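Local atomic coordinates of polyhedrin (PDB entry 5A9A), a protein that forms the crystalline matrix of cypovirus polyhedra, the occlusion bodies that probably shelter virus particles outside the insect host, and binds UTP. Residues A[120-125]-A[142-147]; A[104-109]-A[160-165]; A[56-61]-A[171-176]. All blocks are in the same frame, centred on the assembly; numbering follows the deposited sequence.

Contact 1 of 3, residues A[120-125]-A[142-147]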
ATOM      1  N   ARG A 120       0.292  12.021 -14.581  1.00 15.89           N
ATOM      2  CA  ARG A 120       0.273  10.885 -15.492  1.00 16.22           C
ATOM      3  C   ARG A 120      -0.950  10.028 -15.199  1.00 15.63           C
ATOM      4  O   ARG A 120      -1.167   9.624 -14.058  1.00 15.52           O
ATOM      5  CB  ARG A 120       1.529  10.027 -15.331  1.00 17.07           C
ATOM      6  CG  ARG A 120       2.850  10.757 -15.540  1.00 17.95           C
ATOM      7  CD  ARG A 120       3.065  11.171 -16.986  1.00 17.61           C
ATOM      8  NE  ARG A 120       4.404  11.720 -17.192  1.00 19.65           N
ATOM      9  CZ  ARG A 120       4.709  13.014 -17.122  1.00 19.92           C
ATOM     10  NH1 ARG A 120       3.769  13.914 -16.863  1.00 18.85           N
ATOM     11  NH2 ARG A 120       5.959  13.410 -17.319  1.00 16.81           N
ATOM     12  N   VAL A 121      -1.749   9.769 -16.227  1.00 15.52           N
ATOM     13  CA  VAL A 121      -2.850   8.819 -16.132  1.00 16.42           C
ATOM     14  C   VAL A 121      -2.741   7.869 -17.311  1.00 16.86           C
ATOM     15  O   VAL A 121      -2.821   8.287 -18.466  1.00 14.86           O
ATOM     16  CB  VAL A 121      -4.223   9.509 -16.156  1.00 18.18           C
ATOM     17  CG1 VAL A 121      -5.338   8.469 -16.153  1.00 16.14           C
ATOM     18  CG2 VAL A 121      -4.371  10.455 -14.971  1.00 17.13           C
ATOM     19  N   GLU A 122      -2.553   6.588 -17.023  1.00 15.24           N
ATOM     20  CA  GLU A 122      -2.271   5.630 -18.080  1.00 17.59           C
ATOM     21  C   GLU A 122      -3.204   4.430 -18.031  1.00 18.27           C
ATOM     22  O   GLU A 122      -3.364   3.787 -16.993  1.00 15.37           O
ATOM     23  CB  GLU A 122      -0.815   5.171 -17.989  1.00 18.08           C
ATOM     24  CG  GLU A 122      -0.334   4.406 -19.212  1.00 18.86           C
ATOM     25  CD  GLU A 122       1.182   4.373 -19.318  1.00 21.71           C
ATOM     26  OE1 GLU A 122       1.825   3.711 -18.475  1.00 18.55           O
ATOM     27  OE2 GLU A 122       1.729   5.011 -20.244  1.00 19.85           O
ATOM     28  N   VAL A 123      -3.830   4.145 -19.167  1.00 17.45           N
ATOM     29  CA  VAL A 123      -4.638   2.945 -19.312  1.00 19.67           C
ATOM     30  C   VAL A 123      -3.711   1.810 -19.715  1.00 20.44           C
ATOM     31  O   VAL A 123      -3.202   1.774 -20.835  1.00 19.37           O
ATOM     32  CB  VAL A 123      -5.737   3.132 -20.370  1.00 22.21           C
ATOM     33  CG1 VAL A 123      -6.606   1.888 -20.459  1.00 21.93           C
ATOM     34  CG2 VAL A 123      -6.581   4.353 -20.037  1.00 19.97           C
ATOM     35  N   GLU A 124      -3.487   0.888 -18.785  1.00 17.45           N
ATOM     36  CA  GLU A 124      -2.519  -0.183 -18.981  1.00 18.83           C
ATOM     37  C   GLU A 124      -3.220  -1.420 -19.513  1.00 19.57           C
ATOM     38  O   GLU A 124      -4.449  -1.464 -19.565  1.00 18.57           O
ATOM     39  CB  GLU A 124      -1.832  -0.505 -17.653  1.00 17.25           C
ATOM     40  CG  GLU A 124      -1.360   0.724 -16.886  1.00 17.65           C
ATOM     41  CD  GLU A 124      -0.190   1.423 -17.557  1.00 21.89           C
ATOM     42  OE1 GLU A 124       0.202   1.008 -18.669  1.00 17.21           O
ATOM     43  OE2 GLU A 124       0.337   2.391 -16.969  1.00 20.52           O
ATOM     44  N   ASN A 125      -2.444  -2.424 -19.912  1.00 18.36           N
ATOM     45  CA  ASN A 125      -3.025  -3.678 -20.372  1.00 19.28           C
ATOM     46  C   ASN A 125      -3.369  -4.574 -19.186  1.00 18.43           C
ATOM     47  O   ASN A 125      -3.327  -4.132 -18.038  1.00 17.04           O
ATOM     48  CB  ASN A 125      -2.095  -4.392 -21.362  1.00 21.15           C
ATOM     49  CG  ASN A 125      -0.769  -4.790 -20.747  1.00 19.47           C
ATOM     50  OD1 ASN A 125      -0.655  -4.963 -19.535  1.00 17.72           O
ATOM     51  ND2 ASN A 125       0.246  -4.941 -21.591  1.00 22.47           N
ATOM     52  N   PRO A 142       4.141   6.204 -24.305  1.00 20.31           N
ATOM     53  CA  PRO A 142       3.762   7.230 -25.285  1.00 19.23           C
ATOM     54  C   PRO A 142       2.251   7.444 -25.411  1.00 22.07           C
ATOM     55  O   PRO A 142       1.834   8.416 -26.042  1.00 20.28           O
ATOM     56  CB  PRO A 142       4.336   6.687 -26.599  1.00 20.48           C
ATOM     57  CG  PRO A 142       4.440   5.220 -26.400  1.00 22.98           C
ATOM     58  CD  PRO A 142       4.714   5.007 -24.943  1.00 20.98           C
ATOM     59  N   ARG A 143       1.450   6.559 -24.824  1.00 20.83           N
ATOM     60  CA  ARG A 143      -0.006   6.682 -24.883  1.00 22.72           C
ATOM     61  C   ARG A 143      -0.570   7.202 -23.562  1.00 22.28           C
ATOM     62  O   ARG A 143      -1.783   7.211 -23.350  1.00 21.17           O
ATOM     63  CB  ARG A 143      -0.638   5.332 -25.224  1.00 28.13           C
ATOM     64  CG  ARG A 143      -0.242   4.805 -26.593  1.00 36.11           C
ATOM     65  CD  ARG A 143      -0.516   3.314 -26.730  1.00 46.37           C
ATOM     66  NE  ARG A 143      -1.766   3.039 -27.436  1.00 54.58           N
ATOM     67  CZ  ARG A 143      -2.906   2.681 -26.850  1.00 53.04           C
ATOM     68  NH1 ARG A 143      -2.979   2.546 -25.530  1.00 50.60           N
ATOM     69  NH2 ARG A 143      -3.983   2.452 -27.591  1.00 49.36           N
ATOM     70  N   CYS A 144       0.322   7.633 -22.679  1.00 19.32           N
ATOM     71  CA  CYS A 144      -0.063   8.155 -21.375  1.00 19.34           C
ATOM     72  C   CYS A 144      -0.852   9.457 -21.498  1.00 18.52           C
ATOM     73  O   CYS A 144      -0.518  10.312 -22.316  1.00 19.15           O
ATOM     74  CB  CYS A 144       1.198   8.399 -20.541  1.00 18.77           C
ATOM     75  SG  CYS A 144       0.899   8.701 -18.800  1.00 19.13           S
ATOM     76  N   TYR A 145      -1.901   9.601 -20.690  1.00 18.95           N
ATOM     77  CA  TYR A 145      -2.622  10.869 -20.591  1.00 19.20           C
ATOM     78  C   TYR A 145      -1.810  11.853 -19.754  1.00 19.22           C
ATOM     79  O   TYR A 145      -1.187  11.465 -18.766  1.00 18.93           O
ATOM     80  CB  TYR A 145      -3.993  10.678 -19.932  1.00 18.97           C
ATOM     81  CG  TYR A 145      -5.028   9.977 -20.783  1.00 21.29           C
ATOM     82  CD1 TYR A 145      -5.056   8.591 -20.884  1.00 23.32           C
ATOM     83  CD2 TYR A 145      -6.005  10.702 -21.461  1.00 21.49           C
ATOM     84  CE1 TYR A 145      -6.014   7.948 -21.654  1.00 23.92           C
ATOM     85  CE2 TYR A 145      -6.963  10.067 -22.232  1.00 21.82           C
ATOM     86  CZ  TYR A 145      -6.966   8.693 -22.322  1.00 23.16           C
ATOM     87  OH  TYR A 145      -7.922   8.058 -23.082  1.00 24.54           O
ATOM     88  N   LYS A 146      -1.831  13.126 -20.144  1.00 20.17           N
ATOM     89  CA  LYS A 146      -1.118  14.164 -19.405  1.00 22.42           C
ATOM     90  C   LYS A 146      -2.100  15.192 -18.841  1.00 18.92           C
ATOM     91  O   LYS A 146      -3.276  15.204 -19.200  1.00 18.21           O
ATOM     92  CB  LYS A 146      -0.093  14.857 -20.310  1.00 23.33           C
ATOM     93  CG  LYS A 146       0.818  13.900 -21.076  1.00 20.59           C
ATOM     94  CD  LYS A 146       1.812  13.194 -20.161  1.00 18.59           C
ATOM     95  CE  LYS A 146       2.493  12.032 -20.876  1.00 17.21           C
ATOM     96  NZ  LYS A 146       3.225  12.454 -22.107  1.00 14.61           N
ATOM     97  N   GLY A 147      -1.602  16.054 -17.960  1.00 19.38           N
ATOM     98  CA  GLY A 147      -2.425  17.051 -17.301  1.00 18.54           C
ATOM     99  C   GLY A 147      -3.191  17.958 -18.247  1.00 19.64           C
ATOM    100  O   GLY A 147      -4.334  18.331 -17.970  1.00 18.00           O
TER
HETATM  101  O   HOH W   1       1.527   4.334 -23.013  1.00 18.22           O
HETATM  102  O   HOH W   2      -3.403   5.536 -21.526  1.00 19.52           O
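Val121 and Tyr145 satisfy each other's backbone groups as an antiparallel hydrogen-bonded pair. The bond from Val121 N to Tyr145 O is nearly straight, 172° at the hydrogen. The return bond, Tyr145 N to Val121 O, is short at 2.7 Å and more bent. Val121 O has further company, for it also lies in the plane of the Tyr145 ring, at the edge, 3.3 Å from CD1. Beyond this pair water takes over from direct bonding. One water accepts from Val123 N (2.8 Å) and donates to Arg143 O. A second donates to Glu122 OE2 and accepts from Arg143 N. Glu122 runs extended, with CG anti to the backbone N (chi1 -168°), and its OE2 rests 3.4 Å from Cys144 CB. OE2 is also held by Gly141 N, and OE1 by Asn130 ND2. Glu122 OE1 comes within 2.5 Å of Glu124 OE2, so one of these buried acids is probably protonated. On the opposite face of the sheet from Val121, Lys146 CD covers one face of the Arg120 guanidinium, 3.9 Å from NH1, which itself bonds Glu117 O. Cys144 SG packs 3.8 Å from Arg120 CD. Val121, Val123 and Tyr145 meet Ile162 of strand 157-163, the sheet-on-sheet packing of an antiparallel beta sandwich, here edged, within this chain, by the short, weakly bonded strand 145-146.

Contact 2 of 3, residues A[104-109]-A[160-165]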
ATOM      1  N   VAL A 104     -17.355   0.406 -18.570  1.00 17.36           N
ATOM      2  CA  VAL A 104     -17.362   0.864 -19.956  1.00 17.67           C
ATOM      3  C   VAL A 104     -16.612   2.182 -20.119  1.00 18.81           C
ATOM      4  O   VAL A 104     -16.339   2.614 -21.240  1.00 18.90           O
ATOM      5  CB  VAL A 104     -18.803   1.054 -20.485  1.00 20.80           C
ATOM      6  CG1 VAL A 104     -19.483  -0.293 -20.679  1.00 21.14           C
ATOM      7  CG2 VAL A 104     -19.614   1.946 -19.548  1.00 23.64           C
ATOM      8  N   ALA A 105     -16.282   2.824 -19.003  1.00 17.05           N
ATOM      9  CA  ALA A 105     -15.592   4.107 -19.052  1.00 18.46           C
ATOM     10  C   ALA A 105     -15.077   4.515 -17.679  1.00 19.07           C
ATOM     11  O   ALA A 105     -15.536   4.002 -16.656  1.00 16.93           O
ATOM     12  CB  ALA A 105     -16.523   5.180 -19.601  1.00 18.44           C
ATOM     13  N   ILE A 106     -14.124   5.442 -17.668  1.00 18.65           N
ATOM     14  CA  ILE A 106     -13.596   6.000 -16.429  1.00 19.12           C
ATOM     15  C   ILE A 106     -13.703   7.517 -16.466  1.00 17.82           C
ATOM     16  O   ILE A 106     -13.458   8.138 -17.499  1.00 17.28           O
ATOM     17  CB  ILE A 106     -12.109   5.656 -16.225  1.00 18.67           C
ATOM     18  CG1 ILE A 106     -11.814   4.214 -16.636  1.00 21.29           C
ATOM     19  CG2 ILE A 106     -11.707   5.901 -14.775  1.00 18.81           C
ATOM     20  CD1 ILE A 106     -10.331   3.899 -16.677  1.00 22.57           C
ATOM     21  N   MET A 107     -14.070   8.112 -15.338  1.00 16.65           N
ATOM     22  CA  MET A 107     -14.011   9.557 -15.192  1.00 17.67           C
ATOM     23  C   MET A 107     -13.113   9.882 -14.008  1.00 19.23           C
ATOM     24  O   MET A 107     -13.233   9.275 -12.939  1.00 16.50           O
ATOM     25  CB  MET A 107     -15.403  10.149 -14.976  1.00 18.70           C
ATOM     26  CG  MET A 107     -16.370   9.885 -16.119  1.00 20.79           C
ATOM     27  SD  MET A 107     -17.952  10.714 -15.881  1.00 20.80           S
ATOM     28  CE  MET A 107     -18.559   9.877 -14.420  1.00 19.15           C
ATOM     29  N   ILE A 108     -12.206  10.834 -14.198  1.00 16.39           N
ATOM     30  CA  ILE A 108     -11.293  11.219 -13.132  1.00 16.18           C
ATOM     31  C   ILE A 108     -11.388  12.707 -12.830  1.00 17.86           C
ATOM     32  O   ILE A 108     -11.114  13.550 -13.688  1.00 17.48           O
ATOM     33  CB  ILE A 108      -9.837  10.866 -13.474  1.00 16.32           C
ATOM     34  CG1 ILE A 108      -9.716   9.371 -13.783  1.00 18.33           C
ATOM     35  CG2 ILE A 108      -8.919  11.240 -12.318  1.00 15.19           C
ATOM     36  CD1 ILE A 108      -8.308   8.922 -14.104  1.00 20.84           C
ATOM     37  N   SER A 109     -11.790  13.014 -11.602  1.00 15.44           N
ATOM     38  CA  SER A 109     -11.843  14.384 -11.121  1.00 15.98           C
ATOM     39  C   SER A 109     -10.642  14.634 -10.217  1.00 16.94           C
ATOM     40  O   SER A 109     -10.575  14.111  -9.106  1.00 15.65           O
ATOM     41  CB  SER A 109     -13.141  14.618 -10.348  1.00 16.48           C
ATOM     42  OG  SER A 109     -13.144  15.891  -9.730  1.00 15.52           O
ATOM     43  N   LEU A 160     -11.212  14.283 -16.496  1.00 17.34           N
ATOM     44  CA  LEU A 160     -10.829  13.456 -17.639  1.00 18.68           C
ATOM     45  C   LEU A 160     -11.820  12.320 -17.876  1.00 18.36           C
ATOM     46  O   LEU A 160     -12.223  11.632 -16.938  1.00 17.42           O
ATOM     47  CB  LEU A 160      -9.429  12.874 -17.428  1.00 16.65           C
ATOM     48  CG  LEU A 160      -8.874  12.004 -18.557  1.00 18.43           C
ATOM     49  CD1 LEU A 160      -8.538  12.849 -19.779  1.00 17.67           C
ATOM     50  CD2 LEU A 160      -7.645  11.247 -18.085  1.00 21.43           C
ATOM     51  N   TYR A 161     -12.201  12.126 -19.135  1.00 16.54           N
ATOM     52  CA  TYR A 161     -13.050  11.004 -19.523  1.00 17.50           C
ATOM     53  C   TYR A 161     -12.243   9.975 -20.308  1.00 19.26           C
ATOM     54  O   TYR A 161     -11.516  10.321 -21.241  1.00 17.25           O
ATOM     55  CB  TYR A 161     -14.234  11.487 -20.366  1.00 18.98           C
ATOM     56  CG  TYR A 161     -15.144  10.370 -20.833  1.00 18.89           C
ATOM     57  CD1 TYR A 161     -14.906   9.710 -22.031  1.00 20.35           C
ATOM     58  CD2 TYR A 161     -16.232   9.968 -20.069  1.00 20.22           C
ATOM     59  CE1 TYR A 161     -15.733   8.690 -22.462  1.00 22.09           C
ATOM     60  CE2 TYR A 161     -17.062   8.948 -20.490  1.00 19.12           C
ATOM     61  CZ  TYR A 161     -16.808   8.312 -21.684  1.00 23.33           C
ATOM     62  OH  TYR A 161     -17.631   7.293 -22.105  1.00 26.58           O
ATOM     63  N   ILE A 162     -12.371   8.710 -19.925  1.00 17.78           N
ATOM     64  CA  ILE A 162     -11.669   7.633 -20.609  1.00 20.81           C
ATOM     65  C   ILE A 162     -12.648   6.544 -21.022  1.00 18.39           C
ATOM     66  O   ILE A 162     -13.207   5.859 -20.170  1.00 18.73           O
ATOM     67  CB  ILE A 162     -10.593   6.995 -19.706  1.00 20.06           C
ATOM     68  CG1 ILE A 162      -9.607   8.057 -19.220  1.00 18.23           C
ATOM     69  CG2 ILE A 162      -9.866   5.887 -20.451  1.00 18.30           C
ATOM     70  CD1 ILE A 162      -8.526   7.510 -18.310  1.00 21.48           C
ATOM     71  N   PRO A 163     -12.862   6.377 -22.331  1.00 18.82           N
ATOM     72  CA  PRO A 163     -13.707   5.259 -22.755  1.00 21.08           C
ATOM     73  C   PRO A 163     -12.954   3.940 -22.664  1.00 21.54           C
ATOM     74  O   PRO A 163     -11.778   3.878 -23.025  1.00 20.66           O
ATOM     75  CB  PRO A 163     -14.019   5.591 -24.213  1.00 26.81           C
ATOM     76  CG  PRO A 163     -12.845   6.377 -24.672  1.00 23.49           C
ATOM     77  CD  PRO A 163     -12.373   7.166 -23.476  1.00 24.21           C
ATOM     78  N   LEU A 164     -13.618   2.904 -22.167  1.00 21.78           N
ATOM     79  CA  LEU A 164     -13.047   1.566 -22.182  1.00 22.64           C
ATOM     80  C   LEU A 164     -13.791   0.737 -23.225  1.00 27.61           C
ATOM     81  O   LEU A 164     -14.924   0.315 -23.001  1.00 26.02           O
ATOM     82  CB  LEU A 164     -13.137   0.920 -20.796  1.00 21.38           C
ATOM     83  CG  LEU A 164     -12.435   1.678 -19.660  1.00 19.74           C
ATOM     84  CD1 LEU A 164     -12.666   0.997 -18.313  1.00 18.88           C
ATOM     85  CD2 LEU A 164     -10.942   1.816 -19.933  1.00 18.76           C
ATOM     86  N   ARG A 165     -13.149   0.522 -24.370  1.00 27.76           N
ATOM     87  CA  ARG A 165     -13.774  -0.167 -25.495  1.00 34.55           C
ATOM     88  C   ARG A 165     -13.436  -1.650 -25.470  1.00 34.03           C
ATOM     89  O   ARG A 165     -13.919  -2.423 -26.295  1.00 34.10           O
ATOM     90  CB  ARG A 165     -13.295   0.430 -26.819  1.00 34.15           C
ATOM     91  CG  ARG A 165     -13.621   1.902 -27.004  1.00 39.11           C
ATOM     92  CD  ARG A 165     -12.352   2.700 -27.233  1.00 43.04           C
ATOM     93  NE  ARG A 165     -12.615   4.065 -27.678  1.00 42.50           N
ATOM     94  CZ  ARG A 165     -11.694   5.023 -27.717  1.00 41.40           C
ATOM     95  NH1 ARG A 165     -10.451   4.768 -27.326  1.00 37.76           N
ATOM     96  NH2 ARG A 165     -12.015   6.238 -28.139  1.00 38.25           N
TER
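Ile106 and Ile162 form an antiparallel hydrogen-bonded pair, one rung of a regular beta ladder in the larger sheet of the polyhedrin sandwich; Ile108 with Leu160 makes the next. The strand axes run 4.6 Å apart at 168°, and Ile106 N to Ile162 O is a short 2.7 Å bond lying in the carbonyl plane. The tightly buried face carries the aliphatic branches. Ile106 CG1 settles 3.7 Å from Leu164 CD1, the two side chains crossing at a slant, while Ile108 and Leu160 turn to Val121 of the facing sheet. Leu164 is held there from the loop just past its strand, also touching Met67 and Pro103. The other face opens to solvent at Tyr161, although Ala105 and Met107 beside it are buried. Tyr161 has its CG anti to the backbone N (chi1 179°), and its ring meets its neighbours obliquely: Ala105 CB sits 3.5 Å from Tyr161 OH, and Met107 CG 4.0 Å from Tyr161 CD2. Met107 then leads away from the ring, to Leu214 of helix 211-221. Where the ladder ends, Leu164 N still reaches Val104 O at 2.9 Å, but from above the carbonyl plane, 50° out of it.

Contact 3 of 3, residues A[56-61]-A[171-176]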
ATOM      1  N   GLU A  56       1.006  15.190  -0.393  1.00 17.43           N
ATOM      2  CA  GLU A  56       2.173  15.333  -1.266  1.00 17.76           C
ATOM      3  C   GLU A  56       1.872  14.891  -2.702  1.00 17.56           C
ATOM      4  O   GLU A  56       2.084  15.646  -3.649  1.00 16.62           O
ATOM      5  CB  GLU A  56       3.370  14.552  -0.719  1.00 17.87           C
ATOM      6  CG  GLU A  56       3.555  14.649   0.786  1.00 16.63           C
ATOM      7  CD  GLU A  56       3.572  16.080   1.289  1.00 18.94           C
ATOM      8  OE1 GLU A  56       3.912  16.994   0.506  1.00 18.07           O
ATOM      9  OE2 GLU A  56       3.242  16.290   2.474  1.00 18.69           O
ATOM     10  N   PHE A  57       1.390  13.665  -2.863  1.00 16.26           N
ATOM     11  CA  PHE A  57       1.001  13.174  -4.184  1.00 17.03           C
ATOM     12  C   PHE A  57       0.053  11.990  -4.087  1.00 15.90           C
ATOM     13  O   PHE A  57       0.190  11.146  -3.205  1.00 15.94           O
ATOM     14  CB  PHE A  57       2.233  12.791  -5.019  1.00 16.49           C
ATOM     15  CG  PHE A  57       3.108  11.752  -4.381  1.00 16.41           C
ATOM     16  CD1 PHE A  57       2.876  10.402  -4.597  1.00 17.03           C
ATOM     17  CD2 PHE A  57       4.176  12.124  -3.581  1.00 16.19           C
ATOM     18  CE1 PHE A  57       3.687   9.441  -4.011  1.00 17.85           C
ATOM     19  CE2 PHE A  57       4.991  11.172  -2.997  1.00 15.56           C
ATOM     20  CZ  PHE A  57       4.747   9.829  -3.211  1.00 15.24           C
ATOM     21  N   ILE A  58      -0.916  11.943  -4.998  1.00 16.16           N
ATOM     22  CA  ILE A  58      -1.810  10.799  -5.106  1.00 17.00           C
ATOM     23  C   ILE A  58      -1.420   9.953  -6.303  1.00 17.07           C
ATOM     24  O   ILE A  58      -1.701  10.312  -7.446  1.00 17.01           O
ATOM     25  CB  ILE A  58      -3.278  11.221  -5.292  1.00 17.21           C
ATOM     26  CG1 ILE A  58      -3.770  12.014  -4.081  1.00 14.09           C
ATOM     27  CG2 ILE A  58      -4.153   9.989  -5.500  1.00 15.01           C
ATOM     28  CD1 ILE A  58      -5.125  12.657  -4.293  1.00 14.20           C
ATOM     29  N   ASN A  59      -0.757   8.835  -6.040  1.00 16.17           N
ATOM     30  CA  ASN A  59      -0.554   7.831  -7.068  1.00 18.89           C
ATOM     31  C   ASN A  59      -1.149   6.511  -6.609  1.00 20.78           C
ATOM     32  O   ASN A  59      -1.526   6.353  -5.447  1.00 18.66           O
ATOM     33  CB  ASN A  59       0.928   7.681  -7.432  1.00 18.52           C
ATOM     34  CG  ASN A  59       1.769   7.168  -6.284  1.00 19.55           C
ATOM     35  OD1 ASN A  59       1.248   6.738  -5.256  1.00 19.23           O
ATOM     36  ND2 ASN A  59       3.086   7.202  -6.461  1.00 17.88           N
ATOM     37  N   GLY A  60      -1.245   5.567  -7.533  1.00 17.35           N
ATOM     38  CA  GLY A  60      -1.876   4.298  -7.246  1.00 19.60           C
ATOM     39  C   GLY A  60      -2.265   3.623  -8.539  1.00 19.51           C
ATOM     40  O   GLY A  60      -1.880   4.066  -9.623  1.00 15.67           O
ATOM     41  N   TYR A  61      -3.041   2.553  -8.429  1.00 17.62           N
ATOM     42  CA  TYR A  61      -3.402   1.776  -9.598  1.00 15.54           C
ATOM     43  C   TYR A  61      -4.660   0.971  -9.347  1.00 16.45           C
ATOM     44  O   TYR A  61      -5.097   0.804  -8.209  1.00 16.26           O
ATOM     45  CB  TYR A  61      -2.274   0.803  -9.937  1.00 16.26           C
ATOM     46  CG  TYR A  61      -2.099  -0.262  -8.878  1.00 16.73           C
ATOM     47  CD1 TYR A  61      -1.379  -0.003  -7.721  1.00 20.27           C
ATOM     48  CD2 TYR A  61      -2.672  -1.517  -9.025  1.00 16.49           C
ATOM     49  CE1 TYR A  61      -1.225  -0.964  -6.745  1.00 18.89           C
ATOM     50  CE2 TYR A  61      -2.521  -2.488  -8.056  1.00 17.32           C
ATOM     51  CZ  TYR A  61      -1.797  -2.206  -6.918  1.00 19.00           C
ATOM     52  OH  TYR A  61      -1.644  -3.167  -5.944  1.00 20.55           O
ATOM     53  N   LEU A 171      -5.420   0.380 -14.835  1.00 16.15           N
ATOM     54  CA  LEU A 171      -5.160   1.805 -14.643  1.00 16.20           C
ATOM     55  C   LEU A 171      -4.002   2.085 -13.690  1.00 15.57           C
ATOM     56  O   LEU A 171      -3.870   1.445 -12.648  1.00 14.60           O
ATOM     57  CB  LEU A 171      -6.430   2.487 -14.126  1.00 15.16           C
ATOM     58  CG  LEU A 171      -6.427   4.016 -14.070  1.00 19.76           C
ATOM     59  CD1 LEU A 171      -6.524   4.602 -15.471  1.00 18.17           C
ATOM     60  CD2 LEU A 171      -7.570   4.518 -13.203  1.00 16.62           C
ATOM     61  N   LYS A 172      -3.168   3.053 -14.061  1.00 14.69           N
ATOM     62  CA  LYS A 172      -2.092   3.539 -13.200  1.00 16.70           C
ATOM     63  C   LYS A 172      -2.068   5.061 -13.290  1.00 15.81           C
ATOM     64  O   LYS A 172      -2.233   5.618 -14.374  1.00 17.26           O
ATOM     65  CB  LYS A 172      -0.742   2.952 -13.631  1.00 16.31           C
ATOM     66  CG  LYS A 172       0.364   3.096 -12.587  1.00 17.39           C
ATOM     67  CD  LYS A 172       1.621   2.310 -12.968  1.00 17.25           C
ATOM     68  CE  LYS A 172       2.404   2.997 -14.081  1.00 17.86           C
ATOM     69  NZ  LYS A 172       3.679   2.283 -14.402  1.00 14.30           N
ATOM     70  N   PHE A 173      -1.876   5.738 -12.161  1.00 15.08           N
ATOM     71  CA  PHE A 173      -1.963   7.200 -12.148  1.00 17.12           C
ATOM     72  C   PHE A 173      -1.041   7.876 -11.139  1.00 17.74           C
ATOM     73  O   PHE A 173      -0.611   7.266 -10.158  1.00 17.29           O
ATOM     74  CB  PHE A 173      -3.405   7.638 -11.878  1.00 17.33           C
ATOM     75  CG  PHE A 173      -4.017   6.992 -10.669  1.00 19.17           C
ATOM     76  CD1 PHE A 173      -3.878   7.563  -9.416  1.00 18.07           C
ATOM     77  CD2 PHE A 173      -4.735   5.814 -10.789  1.00 18.85           C
ATOM     78  CE1 PHE A 173      -4.439   6.967  -8.300  1.00 19.50           C
ATOM     79  CE2 PHE A 173      -5.302   5.213  -9.681  1.00 18.97           C
ATOM     80  CZ  PHE A 173      -5.154   5.793  -8.431  1.00 18.72           C
ATOM     81  N   LYS A 174      -0.761   9.151 -11.393  1.00 15.95           N
ATOM     82  CA  LYS A 174       0.078   9.965 -10.522  1.00 17.95           C
ATOM     83  C   LYS A 174      -0.388  11.418 -10.565  1.00 17.45           C
ATOM     84  O   LYS A 174      -0.419  12.029 -11.630  1.00 15.62           O
ATOM     85  CB  LYS A 174       1.542   9.886 -10.964  1.00 18.34           C
ATOM     86  CG  LYS A 174       2.507  10.578 -10.013  1.00 24.12           C
ATOM     87  CD  LYS A 174       3.483  11.487 -10.749  1.00 26.66           C
ATOM     88  CE  LYS A 174       4.439  10.705 -11.635  1.00 24.48           C
ATOM     89  NZ  LYS A 174       5.647  11.514 -11.965  1.00 24.50           N
ATOM     90  N   PHE A 175      -0.753  11.960  -9.408  1.00 17.29           N
ATOM     91  CA  PHE A 175      -1.143  13.363  -9.301  1.00 18.24           C
ATOM     92  C   PHE A 175      -0.323  14.044  -8.210  1.00 17.33           C
ATOM     93  O   PHE A 175      -0.692  13.996  -7.042  1.00 17.61           O
ATOM     94  CB  PHE A 175      -2.636  13.485  -8.980  1.00 19.13           C
ATOM     95  CG  PHE A 175      -3.530  12.819  -9.987  1.00 18.77           C
ATOM     96  CD1 PHE A 175      -3.942  13.494 -11.124  1.00 18.95           C
ATOM     97  CD2 PHE A 175      -3.963  11.519  -9.792  1.00 18.92           C
ATOM     98  CE1 PHE A 175      -4.763  12.877 -12.054  1.00 19.95           C
ATOM     99  CE2 PHE A 175      -4.786  10.901 -10.716  1.00 19.20           C
ATOM    100  CZ  PHE A 175      -5.186  11.582 -11.846  1.00 18.65           C
ATOM    101  N   PRO A 176       0.795  14.680  -8.591  1.00 18.18           N
ATOM    102  CA  PRO A 176       1.729  15.256  -7.620  1.00 18.81           C
ATOM    103  C   PRO A 176       1.466  16.730  -7.313  1.00 17.91           C
ATOM    104  O   PRO A 176       0.988  17.469  -8.172  1.00 17.61           O
ATOM    105  CB  PRO A 176       3.078  15.090  -8.320  1.00 20.47           C
ATOM    106  CG  PRO A 176       2.745  15.254  -9.775  1.00 22.83           C
ATOM    107  CD  PRO A 176       1.318  14.767  -9.965  1.00 18.55           C
TER
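The Phe173 ring lies over Gly60: Gly60 O stands 3.5 Å above the ring plane, over its centre, and on that same face Gly60 CA makes a CH-pi contact, 4.1 Å from the centroid of the Phe173 ring. Ile58 O sits at the edge of this ring, and Tyr52 meets it edge-to-face. Phe173 takes the uncommon chi1 of 51°, which puts CG between the backbone N and carbonyl carbon. Its ring lies against the backbone of Gly60, which has no side chain to keep it off. Ile58 O also lies at the edge of the Phe175 ring, near its plane, 3.5 Å from CD2. In the plane of the Phe57 ring, at its edge, lies Asn59 CG from the same strand. All this rides on an antiparallel beta ladder at the margin of the smaller polyhedrin sheet, its strand axes 4.5 Å apart and 176° from parallel. Phe175 N donates to Ile58 O at 2.7 Å from above the carbonyl plane, and Phe173 N to Gly60 O at 3.0 Å. Between these hydrogen-bonded pairs the backbones draw close, with Asn59 CA only 3.1 Å from Phe173 O. Ile58, Phe173 and Phe175 share one face of the sheet. The other carries Phe57, Asn59, Tyr61 and the two lysines to a neighbouring subunit, where Asn59 ND2 bonds Gln196 O of that subunit. Phe57 CB sits 3.6 Å from Pro176 CA. Lys172 NZ bonds Ala139 O in its own chain.

Contacts 1 and 3 lie in one four-stranded antiparallel sheet, their centres about 11 Å apart and joined by backbone bonding between strands 120-124 and 170-176. Contact 2 belongs to the six-stranded sheet packed against it, its centre about 12 Å from that of contact 1 and about 16 Å from that of contact 3. The two sheets meet through Val121, Ile108, Ile162 and Phe175. Along the chain, 56-61 and 171-176 bracket 104-109 and 160-165, which in turn bracket 120-125 and 142-147. The chain passes from the larger sheet to the smaller between strands 105-111 and 120-124, and again between 157-163 and 170-176. One side of contact 3 reaches a second subunit of the three-chain assembly.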